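Local atomic coordinates of histidine-containing phosphotransfer protein (Oryza sativa, PDB entry 1YVI), a protein that relays phosphoryl groups from cytokinin sensor histidine kinases to response regulators in the multistep His-to-Asp phosphorelay, acting as a positive regulator of cytokinin signalling. Residues K108-D111 and G112-A116; A54-I57 and I58-A62; Q92-K95 and F96-Q100. One frame throughout, in Å; residues are numbered along the deposited sequence.

Contact 1 (K108-D111 and G112-A116); sequences KSRD and GCLMA
Ser109 caps the start of helix 110-142 by accepting a bond from Gly112 N on its side-chain oxygen. It is a classic N-cap: OG lies 3.1 Å from Gly112 N, with an N-H...O angle of 149°. The hydroxyl gets there because chi1 (-177°) turns OG opposite Ser109 N and brings it round beside the carbonyl carbon, over the opening turn. Just before it, Lys108, with positive phi, closes helix 92-106 in a Schellman motif, and one helix stops and the next starts within a few residues.

The inner side is the tight one. Cys113 N binds Ser109 O at 3.0 Å and nearly straight, 171°, while the buried Cys113 side chain folds back so that SG comes 3.4 Å from the same oxygen. An alanine in place of Ser109 has no OG, which would probably leave Gly112 N without its capping acceptor and the first turn less firmly held.

Toward solvent the backbone stays well bonded, 2.8 Å from Leu114 N to Arg110 O, but the side chains fit loosely: those of Arg110 and Leu114 run alongside each other, with Arg110 CG 4.1 Å from Leu114 CD1. Met115 N closes the next turn on Asp111 O; CG of Met115 rests 3.5 Å from that oxygen before the thioether leads away. The exposed Asp111 carboxylate sits in the first turn, where its charge should suit the positive end of the helix dipole.

Arg110 reaches across to helix 42-65 and the loop after it: NH1 bonds the carbonyl oxygens of Leu65 and Gln67, and NH2 that of Pro68, weakly. Cys113 packs against Phe101 and Phe104 of helix 92-106, Leu65 of helix 42-65 and Phe72 of helix 72-89, at the point where four helices come together.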
loop_
_atom_site.group_PDB
_atom_site.type_symbol
_atom_site.label_atom_id
_atom_site.label_comp_id
_atom_site.label_asym_id
_atom_site.label_seq_id
_atom_site.Cartn_x
_atom_site.Cartn_y
_atom_site.Cartn_z
ATOM N N LYS A 108 22.825 4.275 8.805
ATOM C CA LYS A 108 23.513 3.275 8.020
ATOM C C LYS A 108 23.474 1.889 8.705
ATOM O O LYS A 108 24.483 1.231 8.885
ATOM C CB LYS A 108 24.939 3.700 7.712
ATOM C CG LYS A 108 25.000 5.048 6.942
ATOM C CD LYS A 108 26.462 5.433 6.727
ATOM C CE LYS A 108 26.624 6.480 5.668
ATOM N NZ LYS A 108 27.982 6.335 5.017
ATOM N N SER A 109 22.261 1.473 9.083
ATOM C CA SER A 109 22.038 0.221 9.788
ATOM C C SER A 109 21.281 -0.759 8.880
ATOM O O SER A 109 20.079 -0.663 8.713
ATOM C CB SER A 109 21.159 0.511 11.006
ATOM O OG SER A 109 20.963 -0.662 11.791
ATOM N N ARG A 110 21.978 -1.738 8.347
ATOM C CA ARG A 110 21.371 -2.755 7.507
ATOM C C ARG A 110 20.271 -3.475 8.303
ATOM O O ARG A 110 19.152 -3.681 7.812
ATOM C CB ARG A 110 22.474 -3.772 7.107
ATOM C CG ARG A 110 21.917 -4.928 6.275
ATOM C CD ARG A 110 22.834 -6.153 6.259
ATOM N NE ARG A 110 24.201 -5.868 5.777
ATOM C CZ ARG A 110 24.639 -6.000 4.526
ATOM N NH1 ARG A 110 23.808 -6.372 3.565
ATOM N NH2 ARG A 110 25.917 -5.740 4.226
ATOM N N ASP A 111 20.588 -3.838 9.552
ATOM C CA ASP A 111 19.634 -4.565 10.389
ATOM C C ASP A 111 18.434 -3.754 10.752
ATOM O O ASP A 111 17.345 -4.285 10.768
ATOM C CB ASP A 111 20.306 -5.150 11.639
ATOM C CG ASP A 111 21.214 -6.359 11.332
ATOM O OD1 ASP A 111 21.470 -6.774 10.154
ATOM O OD2 ASP A 111 21.724 -6.917 12.301
ATOM N N GLY A 112 18.584 -2.449 10.963
ATOM C CA GLY A 112 17.434 -1.589 11.210
ATOM C C GLY A 112 16.522 -1.488 9.954
ATOM O O GLY A 112 15.313 -1.519 10.060
ATOM N N CYS A 113 17.130 -1.316 8.783
ATOM C CA CYS A 113 16.424 -1.291 7.479
ATOM C C CYS A 113 15.679 -2.618 7.290
ATOM O O CYS A 113 14.510 -2.599 6.900
ATOM C CB CYS A 113 17.426 -1.067 6.335
ATOM S SG CYS A 113 18.076 0.640 6.299
ATOM N N LEU A 114 16.330 -3.745 7.609
ATOM C CA LEU A 114 15.699 -5.061 7.485
ATOM C C LEU A 114 14.505 -5.201 8.394
ATOM O O LEU A 114 13.467 -5.721 7.980
ATOM C CB LEU A 114 16.717 -6.219 7.641
ATOM C CG LEU A 114 17.605 -6.553 6.451
ATOM C CD1 LEU A 114 18.780 -7.473 6.913
ATOM C CD2 LEU A 114 16.869 -7.217 5.318
ATOM N N MET A 115 14.610 -4.694 9.613
ATOM C CA MET A 115 13.500 -4.772 10.590
ATOM C C MET A 115 12.405 -3.812 10.189
ATOM O O MET A 115 11.216 -4.154 10.281
ATOM C CB MET A 115 13.947 -4.424 12.022
ATOM C CG MET A 115 14.748 -5.532 12.758
ATOM S SD MET A 115 14.800 -5.070 14.529
ATOM C CE MET A 115 13.137 -5.507 15.114
ATOM N N ALA A 116 12.787 -2.661 9.642
ATOM C CA ALA A 116 11.779 -1.710 9.121
ATOM C C ALA A 116 11.016 -2.272 7.887
ATOM O O ALA A 116 9.801 -2.088 7.754
ATOM C CB ALA A 116 12.440 -0.328 8.806
#

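Contact 2 (A54-I57 and I58-A62); sequences ADRI and INEIA
Asp55 and Asn59 face each other one turn apart on the outer side of helix 42-65, one of the long helices of the HPt helical bundle. Their flat groups stand almost perpendicular, 86° between carboxylate and amide planes. Asn59 ND2 stays 3.5 Å from Asp55 OD2, and a water joins the two groups: it donates to Asp55 OD1 at 2.5 Å and accepts weakly from Asn59 ND2. Different chi1 settings bring the two ends together. Asp55 places CG across from its own N (170°), leaning forward along the helix, whereas Asn59 places CG beside its N (-67°), leaning back, and the two polar ends converge.

The same backward lean recurs at the neighbouring residues. Ile58 lays CG1 3.2 Å from Ala54 O, the oxygen that its own N-H binds, and Ile61 does likewise at Ile57 O. Glu60 brings CG just 3.1 Å from Arg56 O, then bends at chi2, which turns CD outward and away from Arg56, leaving OE2 as the oxygen nearer to it. The charges remain apart, with 4.9 Å between Glu60 OE2 and Arg56 NH1, and Arg56 has a long, weak ion pair with Asp53 besides. Their attraction is therefore probably a modest one.

On the buried side the branched isoleucines take over. Ile58 packs on Val120 and Arg121 of helix 110-142, next to Ala54, which touches both Phe124 there and Leu82 of helix 72-89. Ile61 meets Tyr78 and Val79 of helix 72-89. Thus a polar, water-bridged outer edge and an apolar inner one belong to the same two turns. Ile57 and Ile61 complete the inner edge, their side chains set at a slant: the branch methyl CG2 of Ile57 meets the terminal methyl CD1 of Ile61 at 3.8 Å.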
loop_
_atom_site.group_PDB
_atom_site.type_symbol
_atom_site.label_atom_id
_atom_site.label_comp_id
_atom_site.label_asym_id
_atom_site.label_seq_id
_atom_site.Cartn_x
_atom_site.Cartn_y
_atom_site.Cartn_z
ATOM N N ALA A 54 4.229 -1.541 -5.227
ATOM C CA ALA A 54 4.739 -1.688 -3.836
ATOM C C ALA A 54 5.476 -2.978 -3.690
ATOM O O ALA A 54 6.540 -3.011 -3.129
ATOM C CB ALA A 54 3.593 -1.663 -2.827
ATOM N N ASP A 55 4.882 -4.059 -4.174
ATOM C CA ASP A 55 5.533 -5.358 -4.108
ATOM C C ASP A 55 6.904 -5.346 -4.829
ATOM O O ASP A 55 7.905 -5.887 -4.327
ATOM C CB ASP A 55 4.626 -6.408 -4.744
ATOM C CG ASP A 55 5.350 -7.734 -4.936
ATOM O OD1 ASP A 55 5.566 -8.425 -3.932
ATOM O OD2 ASP A 55 5.765 -8.025 -6.076
ATOM N N ARG A 56 6.949 -4.718 -5.985
ATOM C CA ARG A 56 8.200 -4.543 -6.733
ATOM C C ARG A 56 9.230 -3.751 -5.940
ATOM O O ARG A 56 10.443 -4.094 -5.908
ATOM C CB ARG A 56 7.925 -3.800 -8.055
ATOM C CG ARG A 56 9.133 -3.655 -8.913
ATOM C CD ARG A 56 8.889 -2.846 -10.170
ATOM N NE ARG A 56 8.156 -1.606 -9.903
ATOM C CZ ARG A 56 8.724 -0.456 -9.565
ATOM N NH1 ARG A 56 10.047 -0.341 -9.438
ATOM N NH2 ARG A 56 7.956 0.585 -9.354
ATOM N N ILE A 57 8.809 -2.639 -5.348
ATOM C CA ILE A 57 9.753 -1.811 -4.598
ATOM C C ILE A 57 10.248 -2.504 -3.322
ATOM O O ILE A 57 11.396 -2.353 -2.943
ATOM C CB ILE A 57 9.095 -0.436 -4.218
ATOM C CG1 ILE A 57 8.916 0.439 -5.450
ATOM C CG2 ILE A 57 9.975 0.364 -3.196
ATOM C CD1 ILE A 57 7.784 1.472 -5.286
ATOM N N ILE A 58 9.340 -3.118 -2.583
ATOM C CA ILE A 58 9.739 -3.883 -1.379
ATOM C C ILE A 58 10.829 -4.894 -1.783
ATOM O O ILE A 58 11.876 -5.006 -1.129
ATOM C CB ILE A 58 8.525 -4.616 -0.760
ATOM C CG1 ILE A 58 7.595 -3.562 -0.107
ATOM C CG2 ILE A 58 9.002 -5.767 0.210
ATOM C CD1 ILE A 58 6.242 -4.049 0.360
ATOM N N ASN A 59 10.606 -5.603 -2.893
ATOM C CA ASN A 59 11.596 -6.594 -3.349
ATOM C C ASN A 59 12.885 -5.946 -3.779
ATOM O O ASN A 59 13.947 -6.501 -3.512
ATOM C CB ASN A 59 11.048 -7.427 -4.486
ATOM C CG ASN A 59 9.911 -8.325 -4.043
ATOM O OD1 ASN A 59 9.836 -8.720 -2.888
ATOM N ND2 ASN A 59 9.036 -8.685 -4.992
ATOM N N GLU A 60 12.842 -4.757 -4.394
ATOM C CA GLU A 60 14.107 -4.050 -4.738
ATOM C C GLU A 60 14.889 -3.608 -3.500
ATOM O O GLU A 60 16.129 -3.636 -3.487
ATOM C CB GLU A 60 13.894 -2.796 -5.628
ATOM C CG GLU A 60 13.219 -3.055 -6.945
ATOM C CD GLU A 60 14.112 -3.632 -8.041
ATOM O OE1 GLU A 60 15.299 -3.955 -7.771
ATOM O OE2 GLU A 60 13.602 -3.761 -9.193
ATOM N N ILE A 61 14.181 -3.076 -2.516
ATOM C CA ILE A 61 14.823 -2.749 -1.247
ATOM C C ILE A 61 15.463 -3.997 -0.593
ATOM O O ILE A 61 16.634 -3.941 -0.187
ATOM C CB ILE A 61 13.830 -2.132 -0.267
ATOM C CG1 ILE A 61 13.377 -0.728 -0.799
ATOM C CG2 ILE A 61 14.512 -1.854 1.113
ATOM C CD1 ILE A 61 12.058 -0.233 -0.103
ATOM N N ALA A 62 14.704 -5.100 -0.497
ATOM C CA ALA A 62 15.263 -6.376 0.030
ATOM C C ALA A 62 16.583 -6.725 -0.633
ATOM O O ALA A 62 17.574 -7.044 0.056
ATOM C CB ALA A 62 14.240 -7.536 -0.071
HETATM O O HOH W 1 6.770 -10.588 -3.460
#

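Contact 3 (Q92-K95 and F96-Q100); sequences QKVK and FTCMQ
Phe96 N donates to Gln92 O at 2.8 Å, the first of four successive i to i+4 bonds between 92-95 and 96-99, regular alpha helix from the opening residue of helix 92-106. Thr97 N to Lys93 O, Cys98 N to Val94 O and Met99 N to Lys95 O follow; the bond from Cys98 N is nearly straight at 169°.

Gln92 O does double duty, for it also sits over one face of the Phe96 ring, 3.0 Å above the plane and displaced toward the rim. Phe96 leans back to reach it, CG lying beside its own N (chi1 -60°). The Gln92 side chain crosses the ring at a slant, CB 3.9 Å from Phe96 CE2, with its amide turned 39° from the ring plane; its NE2 is bonded to Gly21 O.

Lys95 approaches the ring at a slant from its neighbouring position. A bend at chi3 (73°) brings the methylene CE to 3.2 Å from Phe96 CE1, a close fit, and NZ makes a long, weak ion pair with Asp24. At the ring's edge, in plane, lies the sulfur of Met99. Thus one aromatic ring gathers a carbonyl, a lysine chain and a thioether on the helix surface.

The other side of the helix faces the helical bundle of the HPt domain. Val94 and Cys98 lean on Ser86, Val79 and Lys83 of helix 72-89, while Thr97 touches Val119 and Val120 of helix 110-142 and bonds Asp123 through its hydroxyl.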
loop_
_atom_site.group_PDB
_atom_site.type_symbol
_atom_site.label_atom_id
_atom_site.label_comp_id
_atom_site.label_asym_id
_atom_site.label_seq_id
_atom_site.Cartn_x
_atom_site.Cartn_y
_atom_site.Cartn_z
ATOM N N GLN A 92 -2.012 4.784 4.589
ATOM C CA GLN A 92 -1.310 5.668 5.528
ATOM C C GLN A 92 -0.328 4.903 6.426
ATOM O O GLN A 92 0.689 5.448 6.862
ATOM C CB GLN A 92 -2.319 6.463 6.388
ATOM C CG GLN A 92 -3.039 5.636 7.471
ATOM C CD GLN A 92 -4.009 6.478 8.327
ATOM O OE1 GLN A 92 -3.957 7.688 8.308
ATOM N NE2 GLN A 92 -4.901 5.820 9.039
ATOM N N LYS A 93 -0.628 3.660 6.751
ATOM C CA LYS A 93 0.280 2.923 7.683
ATOM C C LYS A 93 1.581 2.564 6.963
ATOM O O LYS A 93 2.650 2.638 7.526
ATOM C CB LYS A 93 -0.436 1.665 8.234
ATOM C CG LYS A 93 -1.652 2.036 9.184
ATOM C CD LYS A 93 -2.245 0.835 9.777
ATOM C CE LYS A 93 -1.492 0.329 11.013
ATOM N NZ LYS A 93 -2.183 -0.968 11.388
ATOM N N VAL A 94 1.488 2.171 5.693
ATOM C CA VAL A 94 2.707 1.917 4.933
ATOM C C VAL A 94 3.475 3.252 4.887
ATOM O O VAL A 94 4.677 3.313 5.093
ATOM C CB VAL A 94 2.367 1.408 3.516
ATOM C CG1 VAL A 94 3.620 1.241 2.643
ATOM C CG2 VAL A 94 1.562 0.096 3.602
ATOM N N LYS A 95 2.758 4.336 4.596
ATOM C CA LYS A 95 3.401 5.650 4.527
ATOM C C LYS A 95 4.137 5.986 5.842
ATOM O O LYS A 95 5.285 6.442 5.805
ATOM C CB LYS A 95 2.339 6.745 4.162
ATOM C CG LYS A 95 2.928 8.125 4.152
ATOM C CD LYS A 95 1.871 9.213 4.071
ATOM C CE LYS A 95 1.136 9.346 5.398
ATOM N NZ LYS A 95 -0.137 10.118 5.226
ATOM N N PHE A 96 3.488 5.832 6.997
ATOM C CA PHE A 96 4.156 6.221 8.240
ATOM C C PHE A 96 5.354 5.356 8.555
ATOM O O PHE A 96 6.353 5.872 9.054
ATOM C CB PHE A 96 3.211 6.281 9.439
ATOM C CG PHE A 96 2.109 7.255 9.260
ATOM C CD1 PHE A 96 2.375 8.497 8.766
ATOM C CD2 PHE A 96 0.806 6.905 9.540
ATOM C CE1 PHE A 96 1.342 9.410 8.553
ATOM C CE2 PHE A 96 -0.207 7.818 9.338
ATOM C CZ PHE A 96 0.071 9.053 8.846
ATOM N N THR A 97 5.280 4.081 8.194
ATOM C CA THR A 97 6.440 3.153 8.398
ATOM C C THR A 97 7.624 3.596 7.540
ATOM O O THR A 97 8.764 3.649 8.022
ATOM C CB THR A 97 5.988 1.738 8.125
ATOM O OG1 THR A 97 4.942 1.409 9.069
ATOM C CG2 THR A 97 7.160 0.763 8.294
ATOM N N CYS A 98 7.354 3.973 6.279
ATOM C CA CYS A 98 8.419 4.543 5.383
ATOM C C CYS A 98 9.102 5.801 5.953
ATOM O O CYS A 98 10.308 6.009 5.788
ATOM C CB CYS A 98 7.836 4.883 3.976
ATOM S SG CYS A 98 7.446 3.323 3.103
ATOM N N MET A 99 8.303 6.658 6.576
ATOM C CA MET A 99 8.804 7.865 7.207
ATOM C C MET A 99 9.846 7.542 8.254
ATOM O O MET A 99 10.936 8.143 8.290
ATOM C CB MET A 99 7.632 8.638 7.798
ATOM C CG MET A 99 6.870 9.376 6.704
ATOM S SD MET A 99 5.308 10.117 7.195
ATOM C CE MET A 99 5.835 11.426 8.284
ATOM N N GLN A 100 9.539 6.559 9.081
ATOM C CA GLN A 100 10.426 6.201 10.204
ATOM C C GLN A 100 11.682 5.533 9.623
ATOM O O GLN A 100 12.799 5.673 10.109
ATOM C CB GLN A 100 9.676 5.203 11.127
ATOM C CG GLN A 100 10.537 4.650 12.283
ATOM C CD GLN A 100 9.769 4.453 13.607
ATOM O OE1 GLN A 100 8.710 3.800 13.667
ATOM N NE2 GLN A 100 10.325 5.005 14.683
#

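Overall arrangement
Along the chain the order is contact 2, contact 3, contact 1, on helices 42-65, 92-106 and 110-142 of the HPt bundle. Their centres lie 15 Å apart pairwise. Contacts 3 and 1 sit on consecutive helices and touch lightly, Ala116 O packing 3.9 Å from Thr97 CG2; contact 2 approaches contact 1 to about 5 Å and contact 3 to about 6 Å between nearest atoms, without touching either. Helix 72-89 packs against side chains from all three. It carries His80, the predicted phosphorylation site, so the three local contacts belong to the helical framework around the helix that is expected to carry the phosphoryl group.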